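Local coordinates for protein 3-isopropylmalate dehydratase small subunit (Campylobacter jejuni, PDB 3Q3W) that catalyses, as the small subunit of isopropylmalate isomerase, the interconversion of 2-isopropylmalate and 3-isopropylmalate by way of 2-isopropylmaleate, at residues G42-H47 and D54-L59; I111-A116 and L121-L126; D62-L65 and E69-N72. One frame throughout, in Å; residues are numbered along the deposited sequence. Where two conformers were deposited one is given.

Contact 1 of 3, residues G42-H47 and D54-L59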
loop_
_atom_site.group_PDB
_atom_site.type_symbol
_atom_site.label_atom_id
_atom_site.label_comp_id
_atom_site.label_asym_id
_atom_site.label_seq_id
_atom_site.Cartn_x
_atom_site.Cartn_y
_atom_site.Cartn_z
ATOM N N GLY A 42 -4.106 -9.792 7.363
ATOM C CA GLY A 42 -4.828 -9.012 6.363
ATOM C C GLY A 42 -6.226 -8.628 6.792
ATOM O O GLY A 42 -6.737 -7.598 6.417
ATOM N N LYS A 43 -6.886 -9.495 7.530
ATOM C CA LYS A 43 -8.253 -9.203 7.989
ATOM C C LYS A 43 -8.345 -7.976 8.886
ATOM O O LYS A 43 -9.419 -7.351 8.989
ATOM C CB LYS A 43 -8.854 -10.425 8.671
ATOM C CG LYS A 43 -10.276 -10.293 9.113
ATOM C CD LYS A 43 -10.812 -11.638 9.742
ATOM C CE LYS A 43 -12.328 -11.513 10.066
ATOM N NZ LYS A 43 -13.000 -12.845 10.291
ATOM N N HIS A 44 -7.231 -7.623 9.526
ATOM C CA HIS A 44 -7.191 -6.493 10.442
ATOM C C HIS A 44 -6.726 -5.217 9.792
ATOM O O HIS A 44 -6.694 -4.193 10.410
ATOM C CB HIS A 44 -6.252 -6.846 11.570
ATOM C CG HIS A 44 -6.533 -8.174 12.153
ATOM N ND1 HIS A 44 -7.813 -8.590 12.460
ATOM C CD2 HIS A 44 -5.711 -9.205 12.458
ATOM C CE1 HIS A 44 -7.758 -9.814 12.955
ATOM N NE2 HIS A 44 -6.501 -10.211 12.952
ATOM N N LEU A 45 -6.366 -5.261 8.518
ATOM C CA LEU A 45 -5.893 -4.083 7.895
ATOM C C LEU A 45 -6.986 -3.035 7.906
ATOM O O LEU A 45 -8.118 -3.316 7.531
ATOM C CB LEU A 45 -5.494 -4.396 6.445
ATOM C CG LEU A 45 -5.049 -3.208 5.625
ATOM C CD1 LEU A 45 -3.687 -2.690 6.090
ATOM C CD2 LEU A 45 -5.019 -3.643 4.145
ATOM N N PHE A 46 -6.588 -1.813 8.218
ATOM C CA PHE A 46 -7.468 -0.651 8.247
ATOM C C PHE A 46 -8.713 -0.830 9.107
ATOM O O PHE A 46 -9.752 -0.214 8.874
ATOM C CB PHE A 46 -7.807 -0.183 6.807
ATOM C CG PHE A 46 -6.641 0.373 6.072
ATOM C CD1 PHE A 46 -5.914 1.414 6.601
ATOM C CD2 PHE A 46 -6.291 -0.109 4.820
ATOM C CE1 PHE A 46 -4.796 1.963 5.903
ATOM C CE2 PHE A 46 -5.203 0.420 4.138
ATOM C CZ PHE A 46 -4.474 1.484 4.681
ATOM N N HIS A 47 -8.568 -1.608 10.162
ATOM C CA HIS A 47 -9.695 -2.030 10.996
ATOM C C HIS A 47 -10.694 -0.934 11.359
ATOM O O HIS A 47 -11.901 -1.114 11.186
ATOM C CB HIS A 47 -9.136 -2.640 12.280
ATOM C CG HIS A 47 -10.170 -3.035 13.264
ATOM N ND1 HIS A 47 -10.706 -2.156 14.179
ATOM C CD2 HIS A 47 -10.775 -4.224 13.483
ATOM C CE1 HIS A 47 -11.561 -2.800 14.954
ATOM N NE2 HIS A 47 -11.616 -4.056 14.559
ATOM N N ASP A 54 -17.365 -4.379 16.224
ATOM C CA ASP A 54 -16.123 -4.771 16.910
ATOM C C ASP A 54 -15.626 -6.192 16.633
ATOM O O ASP A 54 -14.626 -6.586 17.204
ATOM C CB ASP A 54 -16.311 -4.637 18.421
ATOM C CG ASP A 54 -16.959 -3.337 18.784
ATOM O OD1 ASP A 54 -16.464 -2.289 18.279
ATOM O OD2 ASP A 54 -17.966 -3.363 19.523
ATOM N N LYS A 55 -16.329 -6.965 15.810
ATOM C CA LYS A 55 -15.935 -8.334 15.462
ATOM C C LYS A 55 -15.624 -8.466 13.967
ATOM O O LYS A 55 -15.747 -9.547 13.380
ATOM C CB LYS A 55 -17.062 -9.316 15.839
ATOM C CG LYS A 55 -17.637 -9.146 17.270
ATOM C CD LYS A 55 -16.629 -9.541 18.348
ATOM C CE LYS A 55 -17.128 -9.227 19.757
ATOM N NZ LYS A 55 -18.599 -9.477 19.926
ATOM N N GLU A 56 -15.214 -7.375 13.329
ATOM C CA GLU A 56 -14.791 -7.453 11.949
ATOM C C GLU A 56 -15.783 -8.167 11.058
ATOM O O GLU A 56 -15.390 -8.932 10.185
ATOM C CB GLU A 56 -13.405 -8.134 11.871
ATOM C CG GLU A 56 -12.347 -7.417 12.730
ATOM C CD GLU A 56 -10.985 -8.014 12.595
ATOM O OE1 GLU A 56 -10.841 -9.246 12.770
ATOM O OE2 GLU A 56 -10.042 -7.239 12.360
ATOM N N SER A 57 -17.065 -7.929 11.272
ATOM C CA SER A 57 -18.118 -8.601 10.454
ATOM C C SER A 57 -19.075 -7.668 9.667
ATOM O O SER A 57 -19.890 -8.181 8.884
ATOM C CB SER A 57 -18.992 -9.463 11.338
ATOM O OG SER A 57 -19.507 -8.661 12.385
ATOM N N VAL A 58 -19.009 -6.361 9.913
ATOM C CA VAL A 58 -19.918 -5.367 9.283
ATOM C C VAL A 58 -19.058 -4.303 8.629
ATOM O O VAL A 58 -18.324 -3.557 9.317
ATOM C CB VAL A 58 -20.910 -4.723 10.326
ATOM C CG1 VAL A 58 -21.822 -3.625 9.674
ATOM C CG2 VAL A 58 -21.757 -5.796 11.074
ATOM N N LEU A 59 -19.142 -4.204 7.297
ATOM C CA LEU A 59 -18.259 -3.341 6.581
ATOM C C LEU A 59 -18.725 -1.879 6.595
ATOM O O LEU A 59 -19.925 -1.560 6.380
ATOM C CB LEU A 59 -18.137 -3.796 5.133
ATOM C CG LEU A 59 -17.604 -5.197 4.821
ATOM C CD1 LEU A 59 -17.471 -5.409 3.251
ATOM C CD2 LEU A 59 -16.272 -5.434 5.523
HETATM O O HOH W 1 -15.350 -11.860 10.522
HETATM O O HOH W 2 -12.111 -6.466 16.203
#

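Contact 2 of 3, residues I111-A116 and L121-L126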
loop_
_atom_site.group_PDB
_atom_site.type_symbol
_atom_site.label_atom_id
_atom_site.label_comp_id
_atom_site.label_asym_id
_atom_site.label_seq_id
_atom_site.Cartn_x
_atom_site.Cartn_y
_atom_site.Cartn_z
ATOM N N ILE A 111 10.382 5.357 8.899
ATOM C CA ILE A 111 10.487 4.040 9.527
ATOM C C ILE A 111 9.634 3.012 8.753
ATOM O O ILE A 111 10.102 1.937 8.407
ATOM C CB ILE A 111 10.070 4.069 11.009
ATOM C CG1 ILE A 111 11.083 4.883 11.841
ATOM C CG2 ILE A 111 10.016 2.646 11.549
ATOM C CD1 ILE A 111 10.665 5.088 13.280
ATOM N N PHE A 112 8.403 3.379 8.432
ATOM C CA PHE A 112 7.519 2.482 7.718
ATOM C C PHE A 112 8.079 2.167 6.345
ATOM O O PHE A 112 8.019 1.002 5.882
ATOM C CB PHE A 112 6.119 3.110 7.591
ATOM C CG PHE A 112 5.234 2.392 6.649
ATOM C CD1 PHE A 112 4.497 1.311 7.079
ATOM C CD2 PHE A 112 5.181 2.756 5.286
ATOM C CE1 PHE A 112 3.660 0.638 6.225
ATOM C CE2 PHE A 112 4.363 2.069 4.402
ATOM C CZ PHE A 112 3.612 0.996 4.862
ATOM N N LYS A 113 8.627 3.191 5.674
ATOM C CA LYS A 113 9.165 2.962 4.341
ATOM C C LYS A 113 10.199 1.809 4.360
ATOM O O LYS A 113 10.139 0.904 3.511
ATOM C CB LYS A 113 9.803 4.235 3.715
ATOM C CG LYS A 113 10.177 3.967 2.245
ATOM C CD LYS A 113 11.191 4.914 1.634
ATOM C CE LYS A 113 10.683 6.297 1.533
ATOM N NZ LYS A 113 11.807 7.079 0.962
ATOM N N ASN A 114 11.130 1.856 5.304
ATOM C CA ASN A 114 12.213 0.885 5.342
ATOM C C ASN A 114 11.678 -0.504 5.678
ATOM O O ASN A 114 12.051 -1.475 5.052
ATOM C CB ASN A 114 13.260 1.285 6.354
ATOM C CG ASN A 114 14.523 0.460 6.235
ATOM O OD1 ASN A 114 14.826 -0.316 7.120
ATOM N ND2 ASN A 114 15.276 0.640 5.141
ATOM N N ASN A 115 10.741 -0.567 6.619
ATOM C CA ASN A 115 10.087 -1.831 6.937
ATOM C C ASN A 115 9.298 -2.372 5.786
ATOM O O ASN A 115 9.272 -3.597 5.578
ATOM C CB ASN A 115 9.175 -1.672 8.132
ATOM C CG ASN A 115 9.949 -1.413 9.407
ATOM O OD1 ASN A 115 11.142 -1.775 9.510
ATOM N ND2 ASN A 115 9.300 -0.760 10.375
ATOM N N ALA A 116 8.621 -1.493 5.059
ATOM C CA ALA A 116 7.796 -1.964 3.970
ATOM C C ALA A 116 8.688 -2.545 2.880
ATOM O O ALA A 116 8.410 -3.619 2.350
ATOM C CB ALA A 116 6.905 -0.849 3.419
ATOM N N LEU A 121 7.114 -4.725 -0.016
ATOM C CA LEU A 121 6.035 -3.781 -0.269
ATOM C C LEU A 121 6.639 -2.516 -0.933
ATOM O O LEU A 121 7.289 -1.733 -0.263
ATOM C CB LEU A 121 5.348 -3.418 1.056
ATOM C CG LEU A 121 4.191 -2.405 1.084
ATOM C CD1 LEU A 121 3.132 -2.744 0.023
ATOM C CD2 LEU A 121 3.538 -2.268 2.466
ATOM N N LEU A 122 6.443 -2.339 -2.238
ATOM C CA LEU A 122 7.050 -1.221 -2.948
ATOM C C LEU A 122 6.417 0.134 -2.678
ATOM O O LEU A 122 5.225 0.379 -2.959
ATOM C CB LEU A 122 7.056 -1.465 -4.439
ATOM C CG LEU A 122 7.704 -0.407 -5.328
ATOM C CD1 LEU A 122 9.149 -0.038 -4.880
ATOM C CD2 LEU A 122 7.727 -0.925 -6.779
ATOM N N THR A 123 7.242 1.040 -2.194
ATOM C CA THR A 123 6.798 2.361 -1.813
ATOM C C THR A 123 7.253 3.391 -2.868
ATOM O O THR A 123 8.453 3.660 -3.029
ATOM C CB THR A 123 7.396 2.690 -0.472
ATOM O OG1 THR A 123 8.804 2.646 -0.610
ATOM C CG2 THR A 123 6.990 1.654 0.540
ATOM N N ILE A 124 6.268 3.923 -3.585
ATOM C CA ILE A 124 6.470 4.807 -4.721
ATOM C C ILE A 124 6.130 6.211 -4.316
ATOM O O ILE A 124 4.960 6.529 -4.028
ATOM C CB ILE A 124 5.566 4.400 -5.877
ATOM C CG1 ILE A 124 6.005 3.032 -6.387
ATOM C CG2 ILE A 124 5.578 5.460 -6.989
ATOM C CD1 ILE A 124 4.979 2.256 -7.184
ATOM N N GLU A 125 7.154 7.060 -4.297
ATOM C CA GLU A 125 6.960 8.459 -3.961
ATOM C C GLU A 125 6.750 9.207 -5.267
ATOM O O GLU A 125 7.607 9.129 -6.163
ATOM C CB GLU A 125 8.154 9.019 -3.180
ATOM C CG GLU A 125 8.175 8.568 -1.723
ATOM C CD GLU A 125 9.427 8.977 -0.943
ATOM O OE1 GLU A 125 10.392 9.536 -1.563
ATOM O OE2 GLU A 125 9.418 8.768 0.308
ATOM N N LEU A 126 5.602 9.880 -5.386
ATOM C CA LEU A 126 5.314 10.765 -6.515
ATOM C C LEU A 126 5.137 12.205 -6.042
ATOM O O LEU A 126 4.834 12.445 -4.881
ATOM C CB LEU A 126 4.063 10.299 -7.260
ATOM C CG LEU A 126 4.226 8.949 -7.972
ATOM C CD1 LEU A 126 3.057 8.673 -8.926
ATOM C CD2 LEU A 126 5.585 8.911 -8.721
#

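Contact 3 of 3, residues D62-L65 and E69-N72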
loop_
_atom_site.group_PDB
_atom_site.type_symbol
_atom_site.label_atom_id
_atom_site.label_comp_id
_atom_site.label_asym_id
_atom_site.label_seq_id
_atom_site.Cartn_x
_atom_site.Cartn_y
_atom_site.Cartn_z
ATOM N N ASP A 62 -18.387 3.257 3.300
ATOM C CA ASP A 62 -17.743 4.511 2.923
ATOM C C ASP A 62 -16.228 4.404 2.835
ATOM O O ASP A 62 -15.580 5.359 2.444
ATOM C CB ASP A 62 -18.093 5.656 3.898
ATOM C CG ASP A 62 -18.004 7.028 3.239
ATOM O OD1 ASP A 62 -18.266 7.149 2.020
ATOM O OD2 ASP A 62 -17.696 7.992 3.946
ATOM N N PHE A 63 -15.671 3.254 3.221
ATOM C CA PHE A 63 -14.263 2.975 3.044
ATOM C C PHE A 63 -14.063 2.347 1.665
ATOM O O PHE A 63 -14.646 1.303 1.329
ATOM C CB PHE A 63 -13.782 2.034 4.163
ATOM C CG PHE A 63 -12.323 1.863 4.209
ATOM C CD1 PHE A 63 -11.480 2.963 4.265
ATOM C CD2 PHE A 63 -11.756 0.587 4.202
ATOM C CE1 PHE A 63 -10.123 2.780 4.318
ATOM C CE2 PHE A 63 -10.388 0.430 4.273
ATOM C CZ PHE A 63 -9.591 1.503 4.292
ATOM N N ASN A 64 -13.253 2.976 0.854
ATOM C CA ASN A 64 -13.154 2.555 -0.542
ATOM C C ASN A 64 -12.780 1.078 -0.748
ATOM O O ASN A 64 -13.321 0.421 -1.661
ATOM C CB ASN A 64 -12.187 3.467 -1.309
ATOM C CG ASN A 64 -12.857 4.738 -1.848
ATOM O OD1 ASN A 64 -14.068 4.778 -2.024
ATOM N ND2 ASN A 64 -12.050 5.772 -2.116
ATOM N N LEU A 65 -11.894 0.535 0.090
ATOM C CA LEU A 65 -11.472 -0.869 -0.077
ATOM C C LEU A 65 -12.582 -1.853 0.082
ATOM O O LEU A 65 -12.429 -2.988 -0.341
ATOM C CB LEU A 65 -10.319 -1.293 0.863
ATOM C CG LEU A 65 -8.922 -0.839 0.500
ATOM C CD1 LEU A 65 -7.916 -1.045 1.689
ATOM C CD2 LEU A 65 -8.397 -1.457 -0.801
ATOM N N GLU A 69 -16.022 -1.875 -6.678
ATOM C CA GLU A 69 -15.115 -1.362 -7.729
ATOM C C GLU A 69 -13.664 -1.562 -7.309
ATOM O O GLU A 69 -12.760 -1.665 -8.157
ATOM C CB GLU A 69 -15.396 0.111 -8.012
ATOM C CG GLU A 69 -16.713 0.334 -8.726
ATOM C CD GLU A 69 -17.947 0.263 -7.830
ATOM O OE1 GLU A 69 -17.862 0.246 -6.550
ATOM O OE2 GLU A 69 -19.017 0.225 -8.431
ATOM N N TYR A 70 -13.445 -1.677 -6.000
ATOM C CA TYR A 70 -12.099 -1.900 -5.445
ATOM C C TYR A 70 -11.795 -3.313 -4.887
ATOM O O TYR A 70 -10.791 -3.512 -4.154
ATOM C CB TYR A 70 -11.784 -0.810 -4.424
ATOM C CG TYR A 70 -11.820 0.584 -5.059
ATOM C CD1 TYR A 70 -10.875 0.955 -5.990
ATOM C CD2 TYR A 70 -12.814 1.498 -4.727
ATOM C CE1 TYR A 70 -10.914 2.228 -6.597
ATOM C CE2 TYR A 70 -12.883 2.775 -5.323
ATOM C CZ TYR A 70 -11.919 3.130 -6.259
ATOM O OH TYR A 70 -11.933 4.376 -6.817
ATOM N N GLN A 71 -12.588 -4.288 -5.309
ATOM C CA GLN A 71 -12.323 -5.654 -4.930
ATOM C C GLN A 71 -10.983 -6.041 -5.477
ATOM O O GLN A 71 -10.570 -5.566 -6.560
ATOM C CB GLN A 71 -13.318 -6.602 -5.529
ATOM C CG GLN A 71 -14.511 -6.811 -4.688
ATOM C CD GLN A 71 -15.457 -7.803 -5.365
ATOM O OE1 GLN A 71 -16.043 -8.641 -4.711
ATOM N NE2 GLN A 71 -15.560 -7.722 -6.691
ATOM N N ASN A 72 -10.300 -6.913 -4.739
ATOM C CA ASN A 72 -8.985 -7.383 -5.128
ATOM C C ASN A 72 -7.926 -6.282 -5.333
ATOM O O ASN A 72 -7.028 -6.413 -6.178
ATOM C CB ASN A 72 -9.070 -8.290 -6.364
ATOM C CG ASN A 72 -9.284 -9.713 -5.986
ATOM O OD1 ASN A 72 -10.362 -10.096 -5.503
ATOM N ND2 ASN A 72 -8.239 -10.513 -6.127
#

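Contact 1 of 3, residues G42-H47 and D54-L59
Glu56 OE2 takes a short, almost straight hydrogen bond from His44 ND1, 2.6 Å long with an N-H...O angle of 171°. The carboxylate oxygen offers its syn lone pair, and because ring and carboxylate planes are only 14° apart, the acid meets the imidazole at its edge, nearly in the plane of the ring. On the His47 side, the edge of a second ring comes up to the same oxygen, with CD2 of His47 3.3 Å from Glu56 OE2; here a carbon faces the acid, and the planes are turned 46° from each other. CG of Glu56 rests 3.6 Å from that CD2. The acid reaches in because its chain runs extended beyond CG. This His-carboxylate pair ties a 3-10 turn and the type II turn from His44 to His47 to the loop that follows helix 47-50, at the surface of the aconitase C-terminal-like domain. Lys43, fully extended, passes Glu56 at a slant, its CE 3.8 Å from Glu56 OE1, while its ammonium reaches past the carboxylate to a water that also donates to Glu56 O. Lys43 NZ stays 4.9 Å from Glu56 OE1, yet its charge probably helps to stabilise the ionised acid. A second water joins His47 NE2 to Asp54 O. Phe32 stacks on the His44 ring and also meets His47, whereas Tyr51 OH hydrogen-bonds to Lys43 O.

Contact 2 of 3, residues I111-A116 and L121-L126
Helix 111-116 and strand 122-125 run at 135° to each other, their axes 8.3 Å apart at closest approach, and the chain turns between them after the helix ends at residue 118. At the turn, Leu121 N donates to Ala116 O over 2.9 Å, so the residue just before the strand is fastened to the last turn of the helix. Ala116 suits this narrow place: its CB sits 3.8 Å from Leu121 CD2 and equally near Thr123 CG2, letting the backbones close in. CD2 of Leu121 also reaches CZ of Phe112 at 4.0 Å, and the two side chains cross at about a right angle. Helix and strand here belong to a beta-alpha-beta crossover, strand 102-105, helix 110-118 and strand 122-125, in which the helix links two adjacent parallel strands and packs on the sheet beside the outermost of them. Phe112 and Leu121 both continue the apolar layer onto Ile103 and Leu95. Further along, Lys113 lays its CG 3.4 Å from Thr123 OG1, a hydroxyl that is buried here with no polar partner in the model. With chi3 near -65° the lysine chain then bends, carrying NZ to a salt bridge with Glu125 OE2, 3.0 Å away, although the hydrogen bond within it is weak. Lysine and glutamate are apt at this less buried margin, where aliphatic stems can pack while charged ends pair.

Contact 3 of 3, residues D62-L65 and E69-N72
This is a small, buried van der Waals contact across a tight loop, between a short 3-10 turn and the residues leading into strand 73-78. Tyr70 carries it. Its ring lies beside the Asn64 side chain, both pointing the same way, with the amide and ring planes 43° apart. CG of Asn64 is 4.0 Å from Tyr70 CE2, and the Asn64 CB is equally close to Tyr70 CD2. The backbone of the turn joins in as well: Asn64 O approaches the same ring obliquely, 3.3 Å from Tyr70 CD2. The ring is placed there by chi1 of -60°, which sets CG beside the backbone N and opposite the carbonyl carbon. Leu65 contributes little directly to this pair; its side chain packs instead on Cys15, Ser73 and Leu76, and so holds the turn against strands 9-17 and 73-78. An aromatic ring suits position 70, since it can pack against Asn64 and also touch Pro16. Asparagine suits position 64 because its short amide can lie along the ring while ND2 donates to Pro16 O. The polar ends thus find their partners elsewhere, the Tyr70 hydroxyl in a weak hydrogen bond with Lys144 NZ, which suggests that the two segments are joined mainly by van der Waals packing, with at most a weak polar component where Asn64 O meets the ring.

From the N terminus, contact 1 comes first, closing the loop that carries helix 47-50 by bringing residues 54-59 back to 42-47. Contact 3 follows on the same long connection and closes a shorter turn just ahead of strand 73-78. Contact 2 is last, joining helix 110-118 to the edge strand 122-125. The three loops follow in series, with none enclosing or crossing another. Contacts 1 and 3 touch: Phe46 packs on Phe63 and Leu65, connecting the peripheral loop to the turn beside strand 9-17. Contact 2 stands on the opposite side of the chain's centre from both, its centre about 23 Å from that of contact 1.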